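Local coordinates for probable spore coat polysaccharide biosynthesis protein E (Chromobacterium violaceum ATCC 12472, PDB 3G8R), which is probably a sialic acid synthase-like enzyme with N-acylneuraminate-9-phosphate synthase activity, its barrel domain carrying a bound zinc ion, at residues Phe122-Ala132 and Asp149-Met157. Residues are numbered along the deposited sequence; the frame is centred on the assembly and turned at random.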
loop_
_atom_site.group_PDB
_atom_site.type_symbol
_atom_site.label_atom_id
_atom_site.label_comp_id
_atom_site.label_asym_id
_atom_site.label_seq_id
_atom_site.Cartn_x
_atom_site.Cartn_y
_atom_site.Cartn_z
ATOM N N PHE A 122 8.767 -24.692 6.639
ATOM C CA PHE A 122 9.687 -23.577 6.767
ATOM C C PHE A 122 10.822 -23.928 7.717
ATOM O O PHE A 122 11.956 -23.653 7.406
ATOM C CB PHE A 122 9.017 -22.248 7.159
ATOM C CG PHE A 122 9.936 -21.036 7.016
ATOM C CD1 PHE A 122 10.387 -20.332 8.143
ATOM C CD2 PHE A 122 10.373 -20.609 5.753
ATOM C CE1 PHE A 122 11.259 -19.216 8.024
ATOM C CE2 PHE A 122 11.232 -19.498 5.628
ATOM C CZ PHE A 122 11.674 -18.806 6.779
ATOM N N THR A 123 10.538 -24.574 8.842
ATOM C CA THR A 123 11.606 -24.931 9.786
ATOM C C THR A 123 11.968 -26.427 9.789
ATOM O O THR A 123 12.630 -26.923 10.697
ATOM C CB THR A 123 11.270 -24.472 11.213
ATOM O OG1 THR A 123 9.918 -24.839 11.535
ATOM C CG2 THR A 123 11.403 -23.000 11.311
ATOM N N ASP A 124 11.514 -27.137 8.772
ATOM C CA ASP A 124 11.847 -28.535 8.580
ATOM C C ASP A 124 13.342 -28.598 8.141
ATOM O O ASP A 124 13.675 -28.817 6.955
ATOM C CB ASP A 124 10.878 -29.102 7.529
ATOM C CG ASP A 124 10.888 -30.619 7.435
ATOM O OD1 ASP A 124 11.998 -31.189 7.374
ATOM O OD2 ASP A 124 9.774 -31.232 7.384
ATOM N N TRP A 125 14.216 -28.398 9.132
ATOM C CA TRP A 125 15.660 -28.202 8.944
ATOM C C TRP A 125 16.352 -29.194 8.032
ATOM O O TRP A 125 17.104 -28.800 7.141
ATOM C CB TRP A 125 16.356 -28.223 10.296
ATOM C CG TRP A 125 15.808 -27.205 11.213
ATOM C CD1 TRP A 125 15.180 -27.419 12.422
ATOM C CD2 TRP A 125 15.809 -25.788 10.997
ATOM N NE1 TRP A 125 14.812 -26.218 12.974
ATOM C CE2 TRP A 125 15.174 -25.197 12.122
ATOM C CE3 TRP A 125 16.274 -24.959 9.959
ATOM C CZ2 TRP A 125 14.981 -23.796 12.232
ATOM C CZ3 TRP A 125 16.085 -23.570 10.067
ATOM C CH2 TRP A 125 15.440 -23.006 11.196
ATOM N N PRO A 126 16.109 -30.489 8.253
ATOM C CA PRO A 126 16.682 -31.476 7.344
ATOM C C PRO A 126 16.263 -31.208 5.907
ATOM O O PRO A 126 17.077 -31.400 4.997
ATOM C CB PRO A 126 16.068 -32.797 7.814
ATOM C CG PRO A 126 15.644 -32.547 9.213
ATOM C CD PRO A 126 15.288 -31.109 9.310
ATOM N N LEU A 127 15.015 -30.780 5.694
ATOM C CA LEU A 127 14.556 -30.499 4.338
ATOM C C LEU A 127 15.298 -29.306 3.775
ATOM O O LEU A 127 15.606 -29.279 2.576
ATOM C CB LEU A 127 13.037 -30.262 4.262
ATOM C CG LEU A 127 12.551 -29.877 2.862
ATOM C CD1 LEU A 127 12.915 -30.953 1.817
ATOM C CD2 LEU A 127 11.077 -29.541 2.774
ATOM N N LEU A 128 15.574 -28.328 4.641
ATOM C CA LEU A 128 16.293 -27.125 4.224
ATOM C C LEU A 128 17.727 -27.451 3.843
ATOM O O LEU A 128 18.220 -26.970 2.823
ATOM C CB LEU A 128 16.259 -26.033 5.298
ATOM C CG LEU A 128 14.900 -25.416 5.609
ATOM C CD1 LEU A 128 15.073 -24.056 6.264
ATOM C CD2 LEU A 128 14.015 -25.264 4.373
ATOM N N GLU A 129 18.390 -28.267 4.655
ATOM C CA GLU A 129 19.727 -28.721 4.318
ATOM C C GLU A 129 19.711 -29.299 2.910
ATOM O O GLU A 129 20.530 -28.906 2.091
ATOM C CB GLU A 129 20.255 -29.736 5.330
ATOM C CG GLU A 129 20.751 -29.122 6.648
ATOM C CD GLU A 129 20.844 -30.136 7.818
ATOM O OE1 GLU A 129 19.907 -30.959 7.998
ATOM O OE2 GLU A 129 21.848 -30.087 8.581
ATOM N N ARG A 130 18.754 -30.183 2.610
ATOM C CA ARG A 130 18.684 -30.787 1.273
ATOM C C ARG A 130 18.494 -29.770 0.182
ATOM O O ARG A 130 19.028 -29.966 -0.919
ATOM C CB ARG A 130 17.616 -31.869 1.113
ATOM C CG ARG A 130 18.227 -33.186 0.584
ATOM C CD ARG A 130 18.255 -33.438 -0.945
ATOM N NE ARG A 130 18.978 -32.445 -1.749
ATOM C CZ ARG A 130 19.113 -32.494 -3.079
ATOM N NH1 ARG A 130 18.606 -33.504 -3.785
ATOM N NH2 ARG A 130 19.740 -31.511 -3.714
ATOM N N ILE A 131 17.749 -28.702 0.477
ATOM C CA ILE A 131 17.453 -27.661 -0.512
ATOM C C ILE A 131 18.674 -26.781 -0.733
ATOM O O ILE A 131 18.989 -26.390 -1.851
ATOM C CB ILE A 131 16.251 -26.808 -0.073
ATOM C CG1 ILE A 131 14.962 -27.641 -0.138
ATOM C CG2 ILE A 131 16.154 -25.571 -0.911
ATOM C CD1 ILE A 131 13.700 -26.985 0.461
ATOM N N ALA A 132 19.348 -26.472 0.364
ATOM C CA ALA A 132 20.537 -25.623 0.328
ATOM C C ALA A 132 21.602 -26.215 -0.573
ATOM O O ALA A 132 22.268 -25.502 -1.278
ATOM C CB ALA A 132 21.094 -25.433 1.717
ATOM N N ASP A 149 13.267 -17.482 13.676
ATOM C CA ASP A 149 13.388 -18.535 12.679
ATOM C C ASP A 149 13.594 -18.035 11.259
ATOM O O ASP A 149 14.324 -18.664 10.493
ATOM C CB ASP A 149 12.154 -19.430 12.677
ATOM C CG ASP A 149 12.086 -20.338 13.883
ATOM O OD1 ASP A 149 13.178 -20.713 14.410
ATOM O OD2 ASP A 149 10.933 -20.679 14.287
ATOM N N ILE A 150 12.917 -16.945 10.900
ATOM C CA ILE A 150 12.930 -16.430 9.538
ATOM C C ILE A 150 14.254 -15.775 9.363
ATOM O O ILE A 150 14.873 -15.870 8.312
ATOM C CB ILE A 150 11.861 -15.356 9.306
ATOM C CG1 ILE A 150 10.501 -15.838 9.750
ATOM C CG2 ILE A 150 11.786 -14.977 7.832
ATOM C CD1 ILE A 150 9.385 -14.807 9.622
ATOM N N ASP A 151 14.674 -15.088 10.415
ATOM C CA ASP A 151 16.055 -14.656 10.549
ATOM C C ASP A 151 17.048 -15.785 10.324
ATOM O O ASP A 151 17.964 -15.615 9.528
ATOM C CB ASP A 151 16.289 -14.079 11.922
ATOM C CG ASP A 151 15.934 -12.628 12.011
ATOM O OD1 ASP A 151 15.328 -12.066 11.075
ATOM O OD2 ASP A 151 16.284 -12.024 13.054
ATOM N N LYS A 152 16.897 -16.917 11.012
ATOM C CA LYS A 152 17.883 -17.979 10.850
ATOM C C LYS A 152 17.897 -18.385 9.394
ATOM O O LYS A 152 18.968 -18.419 8.752
ATOM C CB LYS A 152 17.594 -19.201 11.708
ATOM C CG LYS A 152 18.175 -19.108 13.095
ATOM C CD LYS A 152 17.590 -20.146 14.060
ATOM C CE LYS A 152 17.572 -19.583 15.498
ATOM N NZ LYS A 152 16.296 -19.934 16.215
ATOM N N VAL A 153 16.697 -18.644 8.880
ATOM C CA VAL A 153 16.535 -19.128 7.538
ATOM C C VAL A 153 17.031 -18.131 6.487
ATOM O O VAL A 153 17.708 -18.521 5.543
ATOM C CB VAL A 153 15.075 -19.497 7.258
ATOM C CG1 VAL A 153 14.895 -19.735 5.788
ATOM C CG2 VAL A 153 14.704 -20.734 8.002
ATOM N N VAL A 154 16.694 -16.855 6.650
ATOM C CA VAL A 154 17.167 -15.853 5.716
ATOM C C VAL A 154 18.681 -15.824 5.741
ATOM O O VAL A 154 19.320 -16.152 4.758
ATOM C CB VAL A 154 16.631 -14.443 6.027
ATOM C CG1 VAL A 154 17.488 -13.404 5.387
ATOM C CG2 VAL A 154 15.261 -14.283 5.488
ATOM N N SER A 155 19.235 -15.463 6.884
ATOM C CA SER A 155 20.664 -15.403 7.076
ATOM C C SER A 155 21.368 -16.621 6.465
ATOM O O SER A 155 22.302 -16.481 5.683
ATOM C CB SER A 155 20.949 -15.282 8.575
ATOM O OG SER A 155 22.272 -15.644 8.901
ATOM N N PHE A 156 20.882 -17.806 6.787
ATOM C CA PHE A 156 21.560 -19.013 6.390
ATOM C C PHE A 156 21.548 -19.214 4.888
ATOM O O PHE A 156 22.559 -19.578 4.323
ATOM C CB PHE A 156 20.955 -20.196 7.129
ATOM C CG PHE A 156 20.912 -21.481 6.340
ATOM C CD1 PHE A 156 19.810 -21.791 5.558
ATOM C CD2 PHE A 156 21.947 -22.398 6.428
ATOM C CE1 PHE A 156 19.750 -22.973 4.846
ATOM C CE2 PHE A 156 21.896 -23.592 5.726
ATOM C CZ PHE A 156 20.785 -23.879 4.934
HETATM N N MSE A 157 20.406 -18.973 4.253
HETATM C CA MSE A 157 20.307 -18.976 2.800
HETATM C C MSE A 157 21.126 -17.867 2.135
HETATM O O MSE A 157 21.747 -18.089 1.106
HETATM C CB MSE A 157 18.840 -18.877 2.384
HETATM C CG MSE A 157 18.014 -20.141 2.706
HETATM SE SE MSE A 157 18.344 -21.537 1.616
HETATM C CE MSE A 157 17.555 -22.882 2.467
#
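Phe122 lays one ring face against Val153. The CH-pi contact runs from Val153 CG2, over the face, to the centroid of the Phe122 ring at 4.1 Å. Val153 CG1 also reaches the ring, 3.5 Å from Phe122 CZ. This is the packing of two neighbouring outer helices of a TIM barrel, the NeuB domain of the protein. Helix 125-132 follows strand 114-117, and helix 147-158, of which 149-157 is part, follows strand 138-141. The two helical segments run nearly parallel, 18° apart, as expected for successive beta-alpha units of the barrel. Their axes come no closer than 12.0 Å, and side chains bridge the distance.

The Phe122 ring extends with CG anti to the backbone N (chi1 -168°), and its edge comes to Ile150, with Phe122 CE1 3.6 Å from Ile150 CA. Ile150 also packs on Ile166 of strand 164-168. Val153 CG2 is shared three ways. Besides touching Phe122, Val153 CG2 lies 3.8 Å from both Trp125 CZ3, which it meets obliquely, and Leu128 CD1. Leu128 in turn rests on Ile117 of strand 114-117, which ties this cluster to the barrel wall.

Near the start of the helices, the contact becomes more polar. Asp149 turns its carboxylate toward the Trp125 ring edge, the two planes 71° apart. Lys152 NZ makes a long salt bridge with Asp149 OD1. Thr123 brings its methyl CG2 to the same carboxylate, while its OG1 hydrogen-bonds Asn313 of the second subunit. Asp124 of this loop forms a salt bridge with Arg280 of that subunit, so the loop before helix 125-132 also takes part in the dimer interface.

At the other end the selenomethionine Met157, its chain bent at chi2, brings CE near Leu128. Ala132 closes the contact with its methyl: Ala132 CB lies 3.6 Å from Phe156 CZ.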